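Local coordinates for putative secreted glycosylhydrolase (Parabacteroides distasonis ATCC 8503, PDB 3IMM), which is probably a secreted glycoside hydrolase of the 3-keto-disaccharide hydrolase family, with a concanavalin-like beta-sandwich fold and a bound sodium ion, at residues E50-F55 with W122-I127; F55-G60 with K117-W122. All coordinates share one frame; numbering follows the deposited sequence.

Interaction 1 of 2, residues E50-F55 with W122-I127; sequences ELDLDF and WNHMRI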
ATOM      1  N   GLU A  50      -5.308 -12.036  -2.331  1.00 30.01           N
ATOM      2  CA  GLU A  50      -4.016 -11.764  -1.766  1.00 27.72           C
ATOM      3  C   GLU A  50      -3.087 -11.215  -2.839  1.00 28.79           C
ATOM      4  O   GLU A  50      -3.009 -11.752  -3.995  1.00 27.17           O
ATOM      5  CB  GLU A  50      -3.415 -12.980  -1.055  1.00 30.90           C
ATOM      6  CG  GLU A  50      -3.302 -14.206  -1.823  1.00 30.83           C
ATOM      7  CD  GLU A  50      -2.872 -15.389  -0.956  1.00 33.07           C
ATOM      8  OE1 GLU A  50      -2.444 -15.187   0.188  1.00 37.71           O
ATOM      9  OE2 GLU A  50      -2.982 -16.518  -1.426  1.00 35.56           O
ATOM     10  N   LEU A  51      -2.425 -10.118  -2.462  1.00 27.07           N
ATOM     11  CA  LEU A  51      -1.533  -9.382  -3.328  1.00 28.74           C
ATOM     12  C   LEU A  51      -0.131  -9.592  -2.772  1.00 29.03           C
ATOM     13  O   LEU A  51       0.100  -9.402  -1.588  1.00 28.79           O
ATOM     14  CB  LEU A  51      -1.953  -7.903  -3.332  1.00 30.83           C
ATOM     15  CG  LEU A  51      -1.096  -6.849  -4.047  1.00 34.90           C
ATOM     16  CD1 LEU A  51      -1.161  -7.039  -5.560  1.00 29.34           C
ATOM     17  CD2 LEU A  51      -1.527  -5.428  -3.657  1.00 25.05           C
ATOM     18  N   ASP A  52       0.783 -10.025  -3.637  1.00 28.66           N
ATOM     19  CA  ASP A  52       2.211 -10.158  -3.339  1.00 30.60           C
ATOM     20  C   ASP A  52       2.986  -9.151  -4.163  1.00 32.81           C
ATOM     21  O   ASP A  52       2.664  -8.899  -5.355  1.00 32.51           O
ATOM     22  CB  ASP A  52       2.715 -11.534  -3.766  1.00 33.72           C
ATOM     23  CG  ASP A  52       2.824 -12.492  -2.645  1.00 31.45           C
ATOM     24  OD1 ASP A  52       2.015 -12.437  -1.731  1.00 40.10           O
ATOM     25  OD2 ASP A  52       3.732 -13.306  -2.699  1.00 38.08           O
ATOM     26  N   LEU A  53       4.029  -8.603  -3.550  1.00 31.24           N
ATOM     27  CA  LEU A  53       4.932  -7.720  -4.259  1.00 31.06           C
ATOM     28  C   LEU A  53       6.266  -7.648  -3.544  1.00 29.97           C
ATOM     29  O   LEU A  53       6.337  -7.792  -2.328  1.00 29.28           O
ATOM     30  CB  LEU A  53       4.340  -6.323  -4.356  1.00 31.93           C
ATOM     31  CG  LEU A  53       4.061  -5.528  -3.066  1.00 36.73           C
ATOM     32  CD1 LEU A  53       4.246  -4.047  -3.304  1.00 37.44           C
ATOM     33  CD2 LEU A  53       2.663  -5.804  -2.489  1.00 37.79           C
ATOM     34  N   ASP A  54       7.318  -7.434  -4.318  1.00 28.74           N
ATOM     35  CA  ASP A  54       8.631  -7.145  -3.790  1.00 28.40           C
ATOM     36  C   ASP A  54       8.727  -5.655  -3.881  1.00 28.05           C
ATOM     37  O   ASP A  54       8.139  -5.063  -4.801  1.00 29.29           O
ATOM     38  CB  ASP A  54       9.740  -7.778  -4.645  1.00 28.91           C
ATOM     39  CG  ASP A  54       9.633  -9.314  -4.752  1.00 34.19           C
ATOM     40  OD1 ASP A  54       8.901  -9.931  -3.958  1.00 32.36           O
ATOM     41  OD2 ASP A  54      10.285  -9.911  -5.655  1.00 31.83           O
ATOM     42  N   PHE A  55       9.440  -5.035  -2.934  1.00 28.30           N
ATOM     43  CA  PHE A  55       9.823  -3.652  -3.067  1.00 27.64           C
ATOM     44  C   PHE A  55      11.198  -3.398  -2.461  1.00 28.04           C
ATOM     45  O   PHE A  55      11.642  -4.132  -1.552  1.00 25.44           O
ATOM     46  CB  PHE A  55       8.771  -2.743  -2.450  1.00 30.18           C
ATOM     47  CG  PHE A  55       8.669  -2.841  -0.975  1.00 27.85           C
ATOM     48  CD1 PHE A  55       9.438  -1.995  -0.150  1.00 27.75           C
ATOM     49  CD2 PHE A  55       7.788  -3.739  -0.380  1.00 29.00           C
ATOM     50  CE1 PHE A  55       9.326  -2.062   1.232  1.00 24.49           C
ATOM     51  CE2 PHE A  55       7.691  -3.829   1.013  1.00 27.64           C
ATOM     52  CZ  PHE A  55       8.458  -3.003   1.815  1.00 27.65           C
ATOM     53  N   TRP A 122      16.137  -5.873  -1.035  1.00 27.61           N
ATOM     54  CA  TRP A 122      14.798  -6.220  -1.502  1.00 27.21           C
ATOM     55  C   TRP A 122      13.941  -6.740  -0.375  1.00 27.45           C
ATOM     56  O   TRP A 122      14.395  -7.502   0.478  1.00 26.08           O
ATOM     57  CB  TRP A 122      14.811  -7.188  -2.704  1.00 28.99           C
ATOM     58  CG  TRP A 122      15.060  -6.457  -3.981  1.00 24.98           C
ATOM     59  CD1 TRP A 122      16.264  -6.247  -4.559  1.00 24.88           C
ATOM     60  CD2 TRP A 122      14.103  -5.759  -4.793  1.00 27.67           C
ATOM     61  NE1 TRP A 122      16.129  -5.489  -5.679  1.00 25.67           N
ATOM     62  CE2 TRP A 122      14.811  -5.187  -5.864  1.00 27.46           C
ATOM     63  CE3 TRP A 122      12.725  -5.580  -4.736  1.00 29.99           C
ATOM     64  CZ2 TRP A 122      14.184  -4.437  -6.865  1.00 28.99           C
ATOM     65  CZ3 TRP A 122      12.101  -4.803  -5.707  1.00 27.21           C
ATOM     66  CH2 TRP A 122      12.825  -4.253  -6.766  1.00 26.83           C
ATOM     67  N   ASN A 123      12.701  -6.277  -0.374  1.00 27.45           N
ATOM     68  CA  ASN A 123      11.678  -6.724   0.570  1.00 27.95           C
ATOM     69  C   ASN A 123      10.572  -7.490  -0.131  1.00 27.44           C
ATOM     70  O   ASN A 123      10.393  -7.398  -1.352  1.00 25.53           O
ATOM     71  CB  ASN A 123      11.014  -5.533   1.272  1.00 26.05           C
ATOM     72  CG  ASN A 123      11.990  -4.687   2.012  1.00 25.84           C
ATOM     73  OD1 ASN A 123      12.252  -4.899   3.195  1.00 25.50           O
ATOM     74  ND2 ASN A 123      12.576  -3.741   1.311  1.00 23.94           N
ATOM     75  N   HIS A 124       9.816  -8.242   0.665  1.00 25.34           N
ATOM     76  CA  HIS A 124       8.629  -8.913   0.154  1.00 25.17           C
ATOM     77  C   HIS A 124       7.458  -8.620   1.088  1.00 27.04           C
ATOM     78  O   HIS A 124       7.622  -8.569   2.307  1.00 25.92           O
ATOM     79  CB  HIS A 124       8.850 -10.430  -0.014  1.00 26.29           C
ATOM     80  CG  HIS A 124       7.645 -11.127  -0.522  1.00 26.65           C
ATOM     81  ND1 HIS A 124       6.745 -11.751   0.316  1.00 30.95           N
ATOM     82  CD2 HIS A 124       7.119 -11.196  -1.762  1.00 30.39           C
ATOM     83  CE1 HIS A 124       5.750 -12.230  -0.406  1.00 33.49           C
ATOM     84  NE2 HIS A 124       5.956 -11.918  -1.667  1.00 27.45           N
HETATM   85  N   MSE A 125       6.294  -8.364   0.492  1.00 26.44           N
HETATM   86  CA  MSE A 125       5.083  -8.074   1.236  1.00 29.32           C
HETATM   87  C   MSE A 125       3.923  -8.826   0.589  1.00 27.06           C
HETATM   88  O   MSE A 125       3.784  -8.848  -0.627  1.00 29.80           O
HETATM   89  CB  MSE A 125       4.798  -6.570   1.259  1.00 27.62           C
HETATM   90  CG  MSE A 125       3.449  -6.203   1.828  1.00 32.81           C
HETATM   91 SE   MSE A 125       3.173  -4.258   1.800  0.75 35.45          SE
HETATM   92  CE  MSE A 125       4.248  -3.923   3.300  1.00 18.24           C
ATOM     93  N   ARG A 126       3.131  -9.455   1.435  1.00 28.07           N
ATOM     94  CA  ARG A 126       1.853 -10.077   1.066  1.00 27.42           C
ATOM     95  C   ARG A 126       0.700  -9.371   1.813  1.00 26.55           C
ATOM     96  O   ARG A 126       0.762  -9.162   3.038  1.00 28.19           O
ATOM     97  CB  ARG A 126       1.867 -11.563   1.402  1.00 25.12           C
ATOM     98  CG  ARG A 126       0.513 -12.244   1.173  1.00 27.12           C
ATOM     99  CD  ARG A 126       0.647 -13.717   1.214  1.00 29.12           C
ATOM    100  NE  ARG A 126       1.469 -14.213   0.104  1.00 30.28           N
ATOM    101  CZ  ARG A 126       1.902 -15.472  -0.018  1.00 32.24           C
ATOM    102  NH1 ARG A 126       1.551 -16.413   0.842  1.00 30.55           N
ATOM    103  NH2 ARG A 126       2.682 -15.790  -1.029  1.00 34.93           N
ATOM    104  N   ILE A 127      -0.319  -8.971   1.073  1.00 27.64           N
ATOM    105  CA  ILE A 127      -1.484  -8.286   1.645  1.00 28.00           C
ATOM    106  C   ILE A 127      -2.682  -9.168   1.345  1.00 27.46           C
ATOM    107  O   ILE A 127      -2.971  -9.425   0.200  1.00 28.98           O
ATOM    108  CB  ILE A 127      -1.689  -6.883   1.066  1.00 27.95           C
ATOM    109  CG1 ILE A 127      -0.398  -6.072   1.162  1.00 29.00           C
ATOM    110  CG2 ILE A 127      -2.800  -6.148   1.786  1.00 27.09           C
ATOM    111  CD1 ILE A 127      -0.453  -4.780   0.334  1.00 30.52           C
TER
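Leu51 to Phe55 pair with Asn123 to Ile127 as antiparallel neighbours in the six-stranded sheet of a concanavalin-like beta sandwich. The hydrogen-bonded pairs Leu51-Ile127, Leu53-Met125 and Phe55-Asn123 turn their side chains to the buried face, where Ile82 and Ile84 of the other sheet pack on Met125, Ile127 and Phe55. The tightest packing is at Phe55: Asn123 CB sits 3.7 Å from the ring centroid, over one face, while Met125 CB comes in at the ring edge, in its plane. The Asn123 amide lies 16° from the ring plane, and its ND2 bonds Phe55 O at 3.0 Å, so that this carbonyl accepts from both the backbone and the side chain of Asn123; Asn123 OD1 turns to Lys117 N and Asn139. Leu51 CD2 meets Ile127 CD1 more loosely, at 4.2 Å. The opposite face, with Asp52, Asp54, His124 and Arg126, is polar and partly exposed on the side of His124 and Arg126. There the guanidinium grips the Asp52 carboxylate side-on, the two planes 27° apart. Arg126 NE reaches the syn lone pair of Asp52 OD1 at 2.6 Å, nearly straight at 175°. Arg126 NH2 takes Asp52 OD2 at 3.2 Å. An alanine in place of Arg126 would probably leave the Asp52 carboxylate with only the weak His124 bond across this strand pair. Glu50 OE1 adds charge near Arg126, while OE2 is bridged to Arg199. His124 NE2 approaches Asp52 OD2 at 2.8 Å in a weak, bent bond.

Interaction 2 of 2, residues F55-G60 with K117-W122; sequences FKTDVG and KKPGEW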
ATOM      1  N   PHE A  55       9.440  -5.035  -2.934  1.00 28.30           N
ATOM      2  CA  PHE A  55       9.823  -3.652  -3.067  1.00 27.64           C
ATOM      3  C   PHE A  55      11.198  -3.398  -2.461  1.00 28.04           C
ATOM      4  O   PHE A  55      11.642  -4.132  -1.552  1.00 25.44           O
ATOM      5  CB  PHE A  55       8.771  -2.743  -2.450  1.00 30.18           C
ATOM      6  CG  PHE A  55       8.669  -2.841  -0.975  1.00 27.85           C
ATOM      7  CD1 PHE A  55       9.438  -1.995  -0.150  1.00 27.75           C
ATOM      8  CD2 PHE A  55       7.788  -3.739  -0.380  1.00 29.00           C
ATOM      9  CE1 PHE A  55       9.326  -2.062   1.232  1.00 24.49           C
ATOM     10  CE2 PHE A  55       7.691  -3.829   1.013  1.00 27.64           C
ATOM     11  CZ  PHE A  55       8.458  -3.003   1.815  1.00 27.65           C
ATOM     12  N   LYS A  56      11.876  -2.372  -2.989  1.00 29.17           N
ATOM     13  CA  LYS A  56      13.180  -1.897  -2.471  1.00 29.27           C
ATOM     14  C   LYS A  56      13.065  -0.415  -2.148  1.00 29.41           C
ATOM     15  O   LYS A  56      12.547   0.367  -2.928  1.00 30.03           O
ATOM     16  CB  LYS A  56      14.261  -2.123  -3.534  1.00 30.56           C
ATOM     17  CG  LYS A  56      15.684  -1.640  -3.224  1.00 29.63           C
ATOM     18  CD  LYS A  56      16.688  -2.096  -4.334  1.00 34.50           C
ATOM     19  CE  LYS A  56      16.502  -1.305  -5.604  1.00 33.69           C
ATOM     20  NZ  LYS A  56      17.542  -1.570  -6.607  1.00 32.55           N
ATOM     21  N   THR A  57      13.569  -0.022  -0.999  1.00 30.11           N
ATOM     22  CA  THR A  57      13.521   1.372  -0.611  1.00 27.20           C
ATOM     23  C   THR A  57      14.809   2.103  -0.906  1.00 28.96           C
ATOM     24  O   THR A  57      15.856   1.503  -1.160  1.00 26.94           O
ATOM     25  CB  THR A  57      13.209   1.527   0.900  1.00 27.08           C
ATOM     26  OG1 THR A  57      14.331   1.076   1.653  1.00 25.95           O
ATOM     27  CG2 THR A  57      11.961   0.730   1.277  1.00 22.37           C
ATOM     28  N   ASP A  58      14.655   3.419  -0.910  1.00 28.21           N
ATOM     29  CA  ASP A  58      15.702   4.404  -0.812  1.00 31.00           C
ATOM     30  C   ASP A  58      15.668   4.982   0.621  1.00 29.52           C
ATOM     31  O   ASP A  58      14.689   4.789   1.379  1.00 29.45           O
ATOM     32  CB  ASP A  58      15.311   5.539  -1.751  1.00 32.18           C
ATOM     33  CG  ASP A  58      16.444   6.101  -2.535  1.00 37.71           C
ATOM     34  OD1 ASP A  58      17.603   5.697  -2.313  1.00 46.67           O
ATOM     35  OD2 ASP A  58      16.142   6.928  -3.436  1.00 39.53           O
ATOM     36  N   VAL A  59      16.686   5.759   0.976  1.00 29.87           N
ATOM     37  CA  VAL A  59      16.706   6.424   2.252  1.00 28.89           C
ATOM     38  C   VAL A  59      15.497   7.355   2.253  1.00 31.07           C
ATOM     39  O   VAL A  59      15.327   8.133   1.334  1.00 30.49           O
ATOM     40  CB  VAL A  59      18.049   7.196   2.528  1.00 31.12           C
ATOM     41  CG1 VAL A  59      17.923   8.071   3.760  1.00 30.94           C
ATOM     42  CG2 VAL A  59      19.208   6.204   2.712  1.00 28.23           C
ATOM     43  N   GLY A  60      14.618   7.176   3.230  1.00 29.21           N
ATOM     44  CA  GLY A  60      13.486   8.073   3.459  1.00 31.11           C
ATOM     45  C   GLY A  60      12.266   7.822   2.602  1.00 31.49           C
ATOM     46  O   GLY A  60      11.350   8.641   2.595  1.00 28.23           O
ATOM     47  N   LYS A 117      13.747  -3.964   5.453  1.00 30.14           N
ATOM     48  CA  LYS A 117      15.200  -3.980   5.358  1.00 29.59           C
ATOM     49  C   LYS A 117      15.687  -2.577   5.080  1.00 28.84           C
ATOM     50  O   LYS A 117      14.890  -1.651   4.884  1.00 29.72           O
ATOM     51  CB  LYS A 117      15.629  -4.986   4.298  1.00 31.13           C
ATOM     52  CG  LYS A 117      15.342  -6.391   4.764  1.00 33.16           C
ATOM     53  CD  LYS A 117      15.512  -7.365   3.676  1.00 36.90           C
ATOM     54  CE  LYS A 117      15.300  -8.795   4.173  1.00 38.54           C
ATOM     55  NZ  LYS A 117      15.300  -9.728   2.980  1.00 47.86           N
ATOM     56  N   LYS A 118      16.998  -2.409   5.094  1.00 30.42           N
ATOM     57  CA  LYS A 118      17.614  -1.094   4.875  1.00 30.93           C
ATOM     58  C   LYS A 118      17.546  -0.713   3.405  1.00 30.07           C
ATOM     59  O   LYS A 118      17.390  -1.588   2.576  1.00 33.22           O
ATOM     60  CB  LYS A 118      19.067  -1.116   5.370  1.00 32.33           C
ATOM     61  CG  LYS A 118      19.136  -1.137   6.896  1.00 35.28           C
ATOM     62  CD  LYS A 118      20.524  -0.835   7.388  1.00 43.01           C
ATOM     63  CE  LYS A 118      20.586  -0.896   8.911  1.00 45.06           C
ATOM     64  NZ  LYS A 118      21.979  -1.251   9.357  1.00 47.49           N
ATOM     65  N   PRO A 119      17.647   0.597   3.086  1.00 28.28           N
ATOM     66  CA  PRO A 119      17.601   1.055   1.728  1.00 30.39           C
ATOM     67  C   PRO A 119      18.445   0.179   0.851  1.00 29.61           C
ATOM     68  O   PRO A 119      19.518  -0.220   1.265  1.00 28.44           O
ATOM     69  CB  PRO A 119      18.183   2.454   1.826  1.00 28.73           C
ATOM     70  CG  PRO A 119      17.651   2.925   3.119  1.00 28.91           C
ATOM     71  CD  PRO A 119      17.825   1.739   4.012  1.00 29.82           C
ATOM     72  N   GLY A 120      17.932  -0.147  -0.334  1.00 30.27           N
ATOM     73  CA  GLY A 120      18.694  -0.952  -1.323  1.00 31.37           C
ATOM     74  C   GLY A 120      18.644  -2.467  -1.191  1.00 30.50           C
ATOM     75  O   GLY A 120      19.221  -3.178  -2.032  1.00 30.02           O
ATOM     76  N   GLU A 121      17.957  -2.965  -0.153  1.00 29.60           N
ATOM     77  CA  GLU A 121      17.747  -4.403   0.032  1.00 30.00           C
ATOM     78  C   GLU A 121      16.347  -4.732  -0.385  1.00 29.18           C
ATOM     79  O   GLU A 121      15.456  -3.963  -0.084  1.00 29.00           O
ATOM     80  CB  GLU A 121      17.883  -4.785   1.500  1.00 31.33           C
ATOM     81  CG  GLU A 121      19.256  -4.594   2.117  1.00 37.74           C
ATOM     82  CD  GLU A 121      20.348  -5.267   1.322  1.00 42.23           C
ATOM     83  OE1 GLU A 121      20.142  -6.428   0.899  1.00 49.36           O
ATOM     84  OE2 GLU A 121      21.414  -4.637   1.117  1.00 46.10           O
ATOM     85  N   TRP A 122      16.137  -5.873  -1.035  1.00 27.61           N
ATOM     86  CA  TRP A 122      14.798  -6.220  -1.502  1.00 27.21           C
ATOM     87  C   TRP A 122      13.941  -6.740  -0.375  1.00 27.45           C
ATOM     88  O   TRP A 122      14.395  -7.502   0.478  1.00 26.08           O
ATOM     89  CB  TRP A 122      14.811  -7.188  -2.704  1.00 28.99           C
ATOM     90  CG  TRP A 122      15.060  -6.457  -3.981  1.00 24.98           C
ATOM     91  CD1 TRP A 122      16.264  -6.247  -4.559  1.00 24.88           C
ATOM     92  CD2 TRP A 122      14.103  -5.759  -4.793  1.00 27.67           C
ATOM     93  NE1 TRP A 122      16.129  -5.489  -5.679  1.00 25.67           N
ATOM     94  CE2 TRP A 122      14.811  -5.187  -5.864  1.00 27.46           C
ATOM     95  CE3 TRP A 122      12.725  -5.580  -4.736  1.00 29.99           C
ATOM     96  CZ2 TRP A 122      14.184  -4.437  -6.865  1.00 28.99           C
ATOM     97  CZ3 TRP A 122      12.101  -4.803  -5.707  1.00 27.21           C
ATOM     98  CH2 TRP A 122      12.825  -4.253  -6.766  1.00 26.83           C
TER
HETATM   99  O   HOH W   1      13.980   0.896   4.222  1.00 17.36           O
HETATM  100  O   HOH W   2      14.560  -1.863   0.980  1.00 19.16           O
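A type II beta turn, Lys118 to Glu121, closed by Glu121 N to Lys118 O, lies against residues 55-59 in the beta sandwich, in the loop leading to strand 122-130. Gly120 and Pro119 form its corner, Gly120 with positive phi (85°), and the direct bond to the strand runs from Gly120 N to Thr57 O at 2.8 Å. Pro119 CA also rests against Thr57 OG1 at 3.3 Å, and its ring carbon CG touches Val59 CG2 at 3.7 Å, an apolar contact at the exposed end of the segment. At the other end the flat indole of Trp122 receives Lys56: CB stands over the centre of the six-membered ring, 3.7 Å from its centroid and 6° off the normal, a CH-pi contact. Lys56 CG, anti to the backbone N (chi1 177°), lies 3.6 Å from Gly120 CA; further out, CD lies over the same indole near NE1. Lys56 also makes a cation-pi contact with Trp192, and the Trp122 indole one with Arg194, so aromatic and basic groups of neighbouring strands are gathered here. Two waters join Thr57 to the loop. One accepts from Thr57 N and donates to Glu121 O and, over a longer distance, to Lys118 O, so the water bridges the Thr57 N-H to the turn's carbonyls. The other accepts from Thr57 OG1 at 2.6 Å and donates to Lys117 O at 2.8 Å.

In the fold
Interactions 1 and 2 follow one another along strand 49-57, their centres 13 Å apart, and share Phe55 and Trp122. Regular pairing with strand 122-130 occupies 50-55 with 122-127; past Phe55 it gives way to the turn and the waters of 55-60 with 117-122, which in sequence is nested inside the loop closed by interaction 1. Asn123 ties the two together, its OD1 lying 2.9 Å from Lys117 N, probably a hydrogen bond. The sodium ion, bound at Asn62, Ser63, Glu81 and Gln83, lies about 10 Å from the Met125 side chain and about 11 Å from that of Phe55, so neither contact supplies a ligand to it.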